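Local atomic coordinates of D-glycerate 3-kinase (Cryptococcus neoformans var. grubii serotype A, PDB entry 6CKG), a protein that probably phosphorylates D-glycerate at its 3-hydroxyl, acting as a glycerate kinase. Residues N40-V52 / E122-R134. Numbering follows the deposited sequence.
Sequences NKETMCPPLVVGV and EQCLAKLKSINDR
Asn-132 donates the one direct hydrogen bond across this contact, from ND2 to Cys-45 O at 2.9 Å. The bond is nearly straight (169° at the hydrogen), and the acceptor lies only 7° out of the Asn-132 amide plane. Pro-47 CD lies 3.5 Å from Asn-132 ND2, the two side chains running past each other in opposite directions, while Pro-47 CG rests 3.2 Å from Leu-128 O at the helix end. Pro-46 CB makes a similar approach to Lys-129 O. Further along, the Lys-129 side chain crosses that of Val-49 at about a right angle, with NZ 3.6 Å from Val-49 CG2; bends at its last two torsions (chi3 76°) bring NZ to a water that also donates to Pro-47 O. Toward the start of the loop, Met-44 SD lies over one face of the poorly ordered Arg-134 guanidinium. A second water joins Met-44 O to Asp-133 OD1, donating to both.

In the second shell, the type I turn from Ser-130 to Asp-133, closed by Asp-133 N to Ser-130 O (3.1 Å), presents Asn-132 to the loop. Ile-174 N bonds to Asn-132 OD1, fixing the amide's orientation, and Gln-244 O accepts a hydrogen bond from Lys-129 NZ. The contact thus joins the C-terminal end of helix 118-129 to the lead-in of the central parallel strand 48-53. The prolines offer no N-H; the direct polar link is the Asn-132 amide, hydrogen-bonded through both ND2 and OD1, and waters bridge the rest.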
ATOM      1  N   ASN A  40     -17.090  19.193 -11.490  1.00 75.15           N
ATOM      2  CA  ASN A  40     -17.504  20.379 -12.231  1.00 87.72           C
ATOM      3  C   ASN A  40     -16.921  20.381 -13.637  1.00 95.34           C
ATOM      4  O   ASN A  40     -16.288  21.357 -14.053  1.00103.95           O
ATOM      5  CB  ASN A  40     -17.085  21.651 -11.484  1.00 85.24           C
ATOM      6  N   LYS A  41     -17.127  19.292 -14.374  1.00 89.55           N
ATOM      7  CA  LYS A  41     -16.666  19.191 -15.750  1.00 84.47           C
ATOM      8  C   LYS A  41     -17.763  18.563 -16.599  1.00 87.86           C
ATOM      9  O   LYS A  41     -18.726  17.989 -16.084  1.00 88.66           O
ATOM     10  CB  LYS A  41     -15.359  18.390 -15.850  1.00 73.22           C
ATOM     11  CG  LYS A  41     -14.121  19.251 -15.667  1.00 69.50           C
ATOM     12  CD  LYS A  41     -12.990  18.507 -14.983  1.00 66.37           C
ATOM     13  CE  LYS A  41     -11.868  19.466 -14.615  1.00 69.08           C
ATOM     14  NZ  LYS A  41     -10.908  18.892 -13.624  1.00 71.72           N
ATOM     15  N   GLU A  42     -17.611  18.702 -17.919  1.00 92.48           N
ATOM     16  CA  GLU A  42     -18.603  18.196 -18.861  1.00 92.71           C
ATOM     17  C   GLU A  42     -18.482  16.694 -19.089  1.00 91.73           C
ATOM     18  O   GLU A  42     -19.470  16.062 -19.481  1.00 92.46           O
ATOM     19  CB  GLU A  42     -18.485  18.937 -20.195  1.00 92.78           C
ATOM     20  N   THR A  43     -17.304  16.116 -18.857  1.00 90.66           N
ATOM     21  CA  THR A  43     -17.131  14.676 -18.961  1.00 86.00           C
ATOM     22  C   THR A  43     -17.809  13.971 -17.785  1.00 80.98           C
ATOM     23  O   THR A  43     -18.203  14.586 -16.791  1.00 81.98           O
ATOM     24  CB  THR A  43     -15.647  14.309 -19.003  1.00 80.97           C
ATOM     25  OG1 THR A  43     -14.944  15.032 -17.985  1.00 80.23           O
ATOM     26  CG2 THR A  43     -15.044  14.636 -20.361  1.00 80.11           C
ATOM     27  N   MET A  44     -17.944  12.653 -17.916  1.00 72.32           N
ATOM     28  CA  MET A  44     -18.519  11.845 -16.850  1.00 58.70           C
ATOM     29  C   MET A  44     -17.657  11.911 -15.594  1.00 55.51           C
ATOM     30  O   MET A  44     -16.432  12.075 -15.657  1.00 51.31           O
ATOM     31  CB  MET A  44     -18.658  10.390 -17.297  1.00 53.32           C
ATOM     32  CG  MET A  44     -19.715  10.160 -18.367  1.00 58.46           C
ATOM     33  SD  MET A  44     -21.365  10.487 -17.740  1.00 62.54           S
ATOM     34  CE  MET A  44     -21.379   9.476 -16.257  1.00 63.88           C
ATOM     35  N   CYS A  45     -18.305  11.757 -14.442  1.00 48.99           N
ATOM     36  CA  CYS A  45     -17.565  11.749 -13.187  1.00 41.60           C
ATOM     37  C   CYS A  45     -16.651  10.526 -13.129  1.00 37.20           C
ATOM     38  O   CYS A  45     -17.105   9.397 -13.371  1.00 34.28           O
ATOM     39  CB  CYS A  45     -18.508  11.763 -11.986  1.00 41.49           C
ATOM     40  SG  CYS A  45     -17.593  11.919 -10.411  1.00 42.93           S
ATOM     41  N   PRO A  46     -15.368  10.703 -12.843  1.00 35.49           N
ATOM     42  CA  PRO A  46     -14.459   9.561 -12.739  1.00 33.69           C
ATOM     43  C   PRO A  46     -14.772   8.734 -11.506  1.00 32.78           C
ATOM     44  O   PRO A  46     -15.483   9.208 -10.602  1.00 32.22           O
ATOM     45  CB  PRO A  46     -13.071  10.215 -12.624  1.00 35.60           C
ATOM     46  CG  PRO A  46     -13.277  11.671 -12.876  1.00 40.06           C
ATOM     47  CD  PRO A  46     -14.692  11.978 -12.561  1.00 39.82           C
ATOM     48  N   PRO A  47     -14.261   7.502 -11.429  1.00 32.65           N
ATOM     49  CA  PRO A  47     -14.331   6.759 -10.161  1.00 30.12           C
ATOM     50  C   PRO A  47     -13.679   7.554  -9.038  1.00 28.26           C
ATOM     51  O   PRO A  47     -12.694   8.264  -9.249  1.00 29.67           O
ATOM     52  CB  PRO A  47     -13.537   5.476 -10.441  1.00 29.94           C
ATOM     53  CG  PRO A  47     -13.327   5.429 -11.912  1.00 34.19           C
ATOM     54  CD  PRO A  47     -13.441   6.809 -12.443  1.00 33.55           C
ATOM     55  N   LEU A  48     -14.240   7.419  -7.838  1.00 30.91           N
ATOM     56  CA  LEU A  48     -13.575   7.874  -6.626  1.00 31.65           C
ATOM     57  C   LEU A  48     -12.398   6.955  -6.349  1.00 30.90           C
ATOM     58  O   LEU A  48     -12.577   5.739  -6.266  1.00 30.71           O
ATOM     59  CB  LEU A  48     -14.551   7.847  -5.449  1.00 29.60           C
ATOM     60  CG  LEU A  48     -13.984   8.183  -4.068  1.00 31.39           C
ATOM     61  CD1 LEU A  48     -13.731   9.697  -3.959  1.00 29.56           C
ATOM     62  CD2 LEU A  48     -14.952   7.707  -2.961  1.00 26.55           C
ATOM     63  N   VAL A  49     -11.197   7.514  -6.208  1.00 23.64           N
ATOM     64  CA  VAL A  49     -10.015   6.716  -5.879  1.00 26.71           C
ATOM     65  C   VAL A  49      -9.819   6.757  -4.366  1.00 29.66           C
ATOM     66  O   VAL A  49      -9.511   7.809  -3.795  1.00 26.34           O
ATOM     67  CB  VAL A  49      -8.750   7.212  -6.596  1.00 26.90           C
ATOM     68  CG1 VAL A  49      -7.574   6.303  -6.235  1.00 22.84           C
ATOM     69  CG2 VAL A  49      -8.950   7.251  -8.105  1.00 30.74           C
ATOM     70  N   VAL A  50      -9.960   5.604  -3.727  1.00 23.44           N
ATOM     71  CA  VAL A  50      -9.754   5.456  -2.293  1.00 22.72           C
ATOM     72  C   VAL A  50      -8.392   4.802  -2.089  1.00 25.54           C
ATOM     73  O   VAL A  50      -8.219   3.620  -2.396  1.00 22.75           O
ATOM     74  CB  VAL A  50     -10.865   4.607  -1.657  1.00 27.21           C
ATOM     75  CG1 VAL A  50     -10.690   4.534  -0.154  1.00 26.96           C
ATOM     76  CG2 VAL A  50     -12.260   5.144  -2.029  1.00 22.16           C
ATOM     77  N   GLY A  51      -7.421   5.553  -1.561  1.00 23.82           N
ATOM     78  CA  GLY A  51      -6.174   4.940  -1.111  1.00 24.61           C
ATOM     79  C   GLY A  51      -6.369   4.215   0.217  1.00 27.50           C
ATOM     80  O   GLY A  51      -7.120   4.651   1.084  1.00 24.48           O
ATOM     81  N   VAL A  52      -5.671   3.095   0.375  1.00 24.70           N
ATOM     82  CA  VAL A  52      -5.756   2.298   1.597  1.00 24.63           C
ATOM     83  C   VAL A  52      -4.348   1.892   2.002  1.00 25.04           C
ATOM     84  O   VAL A  52      -3.585   1.376   1.177  1.00 24.65           O
ATOM     85  CB  VAL A  52      -6.640   1.044   1.417  1.00 31.55           C
ATOM     86  CG1 VAL A  52      -6.625   0.196   2.697  1.00 28.36           C
ATOM     87  CG2 VAL A  52      -8.071   1.437   1.041  1.00 30.25           C
ATOM     88  N   GLU A 122       1.048   4.036 -13.030  1.00 30.28           N
ATOM     89  CA  GLU A 122       0.463   5.268 -13.538  1.00 34.16           C
ATOM     90  C   GLU A 122      -0.464   4.992 -14.713  1.00 37.26           C
ATOM     91  O   GLU A 122      -1.560   5.561 -14.782  1.00 36.33           O
ATOM     92  CB  GLU A 122       1.556   6.256 -13.935  1.00 31.97           C
ATOM     93  CG  GLU A 122       2.367   6.744 -12.760  1.00 42.93           C
ATOM     94  CD  GLU A 122       3.356   7.821 -13.143  1.00 53.56           C
ATOM     95  OE1 GLU A 122       3.067   8.587 -14.089  1.00 61.70           O
ATOM     96  OE2 GLU A 122       4.425   7.889 -12.500  1.00 54.58           O
ATOM     97  N   GLN A 123      -0.047   4.120 -15.640  1.00 34.98           N
ATOM     98  CA  GLN A 123      -0.905   3.777 -16.771  1.00 28.81           C
ATOM     99  C   GLN A 123      -2.224   3.172 -16.296  1.00 32.81           C
ATOM    100  O   GLN A 123      -3.297   3.532 -16.793  1.00 31.89           O
ATOM    101  CB  GLN A 123      -0.176   2.816 -17.734  1.00 29.03           C
ATOM    102  CG  GLN A 123      -1.018   2.387 -18.947  1.00 40.32           C
ATOM    103  CD  GLN A 123      -0.330   1.347 -19.851  1.00 55.35           C
ATOM    104  OE1 GLN A 123       0.363   0.444 -19.377  1.00 58.07           O
ATOM    105  NE2 GLN A 123      -0.528   1.481 -21.159  1.00 55.96           N
ATOM    106  N   CYS A 124      -2.169   2.247 -15.335  1.00 29.75           N
ATOM    107  CA  CYS A 124      -3.396   1.573 -14.918  1.00 29.90           C
ATOM    108  C   CYS A 124      -4.315   2.513 -14.154  1.00 34.69           C
ATOM    109  O   CYS A 124      -5.532   2.504 -14.361  1.00 32.43           O
ATOM    110  CB  CYS A 124      -3.064   0.345 -14.076  1.00 26.58           C
ATOM    111  SG  CYS A 124      -2.430  -1.013 -15.143  1.00 33.33           S
ATOM    112  N   LEU A 125      -3.756   3.351 -13.283  1.00 29.23           N
ATOM    113  CA  LEU A 125      -4.610   4.264 -12.535  1.00 35.61           C
ATOM    114  C   LEU A 125      -5.234   5.303 -13.455  1.00 35.57           C
ATOM    115  O   LEU A 125      -6.413   5.638 -13.308  1.00 35.84           O
ATOM    116  CB  LEU A 125      -3.813   4.918 -11.404  1.00 31.09           C
ATOM    117  CG  LEU A 125      -4.642   5.595 -10.302  1.00 35.36           C
ATOM    118  CD1 LEU A 125      -5.962   4.856 -10.040  1.00 34.80           C
ATOM    119  CD2 LEU A 125      -3.816   5.644  -9.032  1.00 30.96           C
ATOM    120  N   ALA A 126      -4.477   5.807 -14.431  1.00 34.00           N
ATOM    121  CA  ALA A 126      -5.072   6.739 -15.385  1.00 35.45           C
ATOM    122  C   ALA A 126      -6.151   6.058 -16.223  1.00 38.59           C
ATOM    123  O   ALA A 126      -7.197   6.657 -16.514  1.00 40.03           O
ATOM    124  CB  ALA A 126      -3.994   7.347 -16.281  1.00 38.14           C
ATOM    125  N   LYS A 127      -5.926   4.799 -16.598  1.00 35.93           N
ATOM    126  CA  LYS A 127      -6.939   4.056 -17.343  1.00 35.88           C
ATOM    127  C   LYS A 127      -8.217   3.909 -16.525  1.00 35.38           C
ATOM    128  O   LYS A 127      -9.320   4.139 -17.034  1.00 34.88           O
ATOM    129  CB  LYS A 127      -6.391   2.685 -17.746  1.00 34.22           C
ATOM    130  CG  LYS A 127      -7.228   1.951 -18.808  1.00 42.71           C
ATOM    131  CD  LYS A 127      -7.165   2.653 -20.155  1.00 53.86           C
ATOM    132  CE  LYS A 127      -7.831   1.837 -21.260  1.00 62.77           C
ATOM    133  NZ  LYS A 127      -7.019   0.646 -21.634  1.00 69.32           N
ATOM    134  N   LEU A 128      -8.093   3.498 -15.259  1.00 29.10           N
ATOM    135  CA  LEU A 128      -9.286   3.370 -14.425  1.00 35.41           C
ATOM    136  C   LEU A 128      -9.987   4.710 -14.257  1.00 36.98           C
ATOM    137  O   LEU A 128     -11.222   4.778 -14.269  1.00 37.31           O
ATOM    138  CB  LEU A 128      -8.930   2.778 -13.061  1.00 29.59           C
ATOM    139  CG  LEU A 128      -8.492   1.309 -13.072  1.00 37.16           C
ATOM    140  CD1 LEU A 128      -7.863   0.880 -11.731  1.00 28.53           C
ATOM    141  CD2 LEU A 128      -9.646   0.393 -13.446  1.00 32.94           C
ATOM    142  N   LYS A 129      -9.218   5.795 -14.134  1.00 35.43           N
ATOM    143  CA  LYS A 129      -9.822   7.098 -13.865  1.00 36.48           C
ATOM    144  C   LYS A 129     -10.567   7.662 -15.073  1.00 32.57           C
ATOM    145  O   LYS A 129     -11.439   8.513 -14.896  1.00 37.81           O
ATOM    146  CB  LYS A 129      -8.754   8.074 -13.370  1.00 33.99           C
ATOM    147  CG  LYS A 129      -8.307   7.785 -11.932  1.00 35.96           C
ATOM    148  CD  LYS A 129      -7.133   8.652 -11.501  1.00 41.05           C
ATOM    149  CE  LYS A 129      -7.549  10.072 -11.175  1.00 36.21           C
ATOM    150  NZ  LYS A 129      -7.851  10.252  -9.722  1.00 38.21           N
ATOM    151  N   SER A 130     -10.259   7.204 -16.286  1.00 30.44           N
ATOM    152  CA  SER A 130     -10.989   7.588 -17.485  0.57 34.22           C
ATOM    153  C   SER A 130     -12.022   6.547 -17.898  1.00 32.88           C
ATOM    154  O   SER A 130     -12.632   6.680 -18.967  1.00 33.96           O
ATOM    155  CB  SER A 130     -10.015   7.831 -18.640  0.57 39.54           C
ATOM    156  OG  SER A 130      -9.439   6.614 -19.085  0.57 41.69           O
ATOM    157  N   ILE A 131     -12.238   5.514 -17.082  1.00 33.52           N
ATOM    158  CA  ILE A 131     -13.053   4.386 -17.539  1.00 33.78           C
ATOM    159  C   ILE A 131     -14.544   4.726 -17.658  1.00 35.27           C
ATOM    160  O   ILE A 131     -15.283   4.000 -18.338  1.00 38.26           O
ATOM    161  CB  ILE A 131     -12.818   3.180 -16.606  1.00 33.48           C
ATOM    162  CG1 ILE A 131     -13.094   1.863 -17.332  1.00 33.47           C
ATOM    163  CG2 ILE A 131     -13.662   3.296 -15.330  1.00 36.26           C
ATOM    164  CD1 ILE A 131     -12.481   0.670 -16.623  1.00 29.40           C
ATOM    165  N   ASN A 132     -15.016   5.815 -17.046  1.00 35.78           N
ATOM    166  CA  ASN A 132     -16.420   6.198 -17.186  1.00 37.50           C
ATOM    167  C   ASN A 132     -16.662   7.137 -18.359  1.00 43.78           C
ATOM    168  O   ASN A 132     -17.820   7.492 -18.623  1.00 42.34           O
ATOM    169  CB  ASN A 132     -16.937   6.858 -15.902  1.00 33.71           C
ATOM    170  CG  ASN A 132     -16.827   5.958 -14.697  1.00 33.96           C
ATOM    171  OD1 ASN A 132     -16.830   4.737 -14.823  1.00 33.31           O
ATOM    172  ND2 ASN A 132     -16.731   6.558 -13.512  1.00 31.96           N
ATOM    173  N   ASP A 133     -15.608   7.554 -19.058  1.00 42.18           N
ATOM    174  CA  ASP A 133     -15.762   8.498 -20.155  1.00 46.32           C
ATOM    175  C   ASP A 133     -16.577   7.876 -21.275  1.00 48.55           C
ATOM    176  O   ASP A 133     -16.413   6.696 -21.603  1.00 51.15           O
ATOM    177  CB  ASP A 133     -14.405   8.934 -20.699  1.00 48.70           C
ATOM    178  CG  ASP A 133     -13.655   9.835 -19.748  1.00 52.64           C
ATOM    179  OD1 ASP A 133     -14.179  10.128 -18.651  1.00 51.08           O
ATOM    180  OD2 ASP A 133     -12.533  10.246 -20.107  1.00 55.63           O
ATOM    181  N   ARG A 134     -17.460   8.677 -21.859  1.00 54.61           N
ATOM    182  CA  ARG A 134     -18.273   8.228 -22.982  1.00 62.04           C
ATOM    183  C   ARG A 134     -17.992   9.084 -24.210  1.00 68.78           C
ATOM    184  O   ARG A 134     -17.361   8.626 -25.165  1.00 75.87           O
ATOM    185  CB  ARG A 134     -19.762   8.269 -22.622  1.00 69.72           C
ATOM    186  CG  ARG A 134     -20.128   7.372 -21.446  1.00 73.41           C
ATOM    187  CD  ARG A 134     -21.636   7.275 -21.213  1.00 81.70           C
ATOM    188  NE  ARG A 134     -22.254   8.547 -20.838  1.00 85.39           N
ATOM    189  CZ  ARG A 134     -23.378   8.648 -20.131  1.00 88.43           C
ATOM    190  NH1 ARG A 134     -23.996   7.553 -19.704  1.00 88.11           N
ATOM    191  NH2 ARG A 134     -23.881   9.841 -19.835  1.00 88.80           N
TER
HETATM  192  O   HOH W   1     -13.809  11.975 -16.880  1.00 61.04           O
HETATM  193  O   HOH W   2     -17.252  11.497 -21.040  1.00 47.56           O
HETATM  194  O   HOH W   3     -10.949  10.392  -9.332  1.00 40.74           O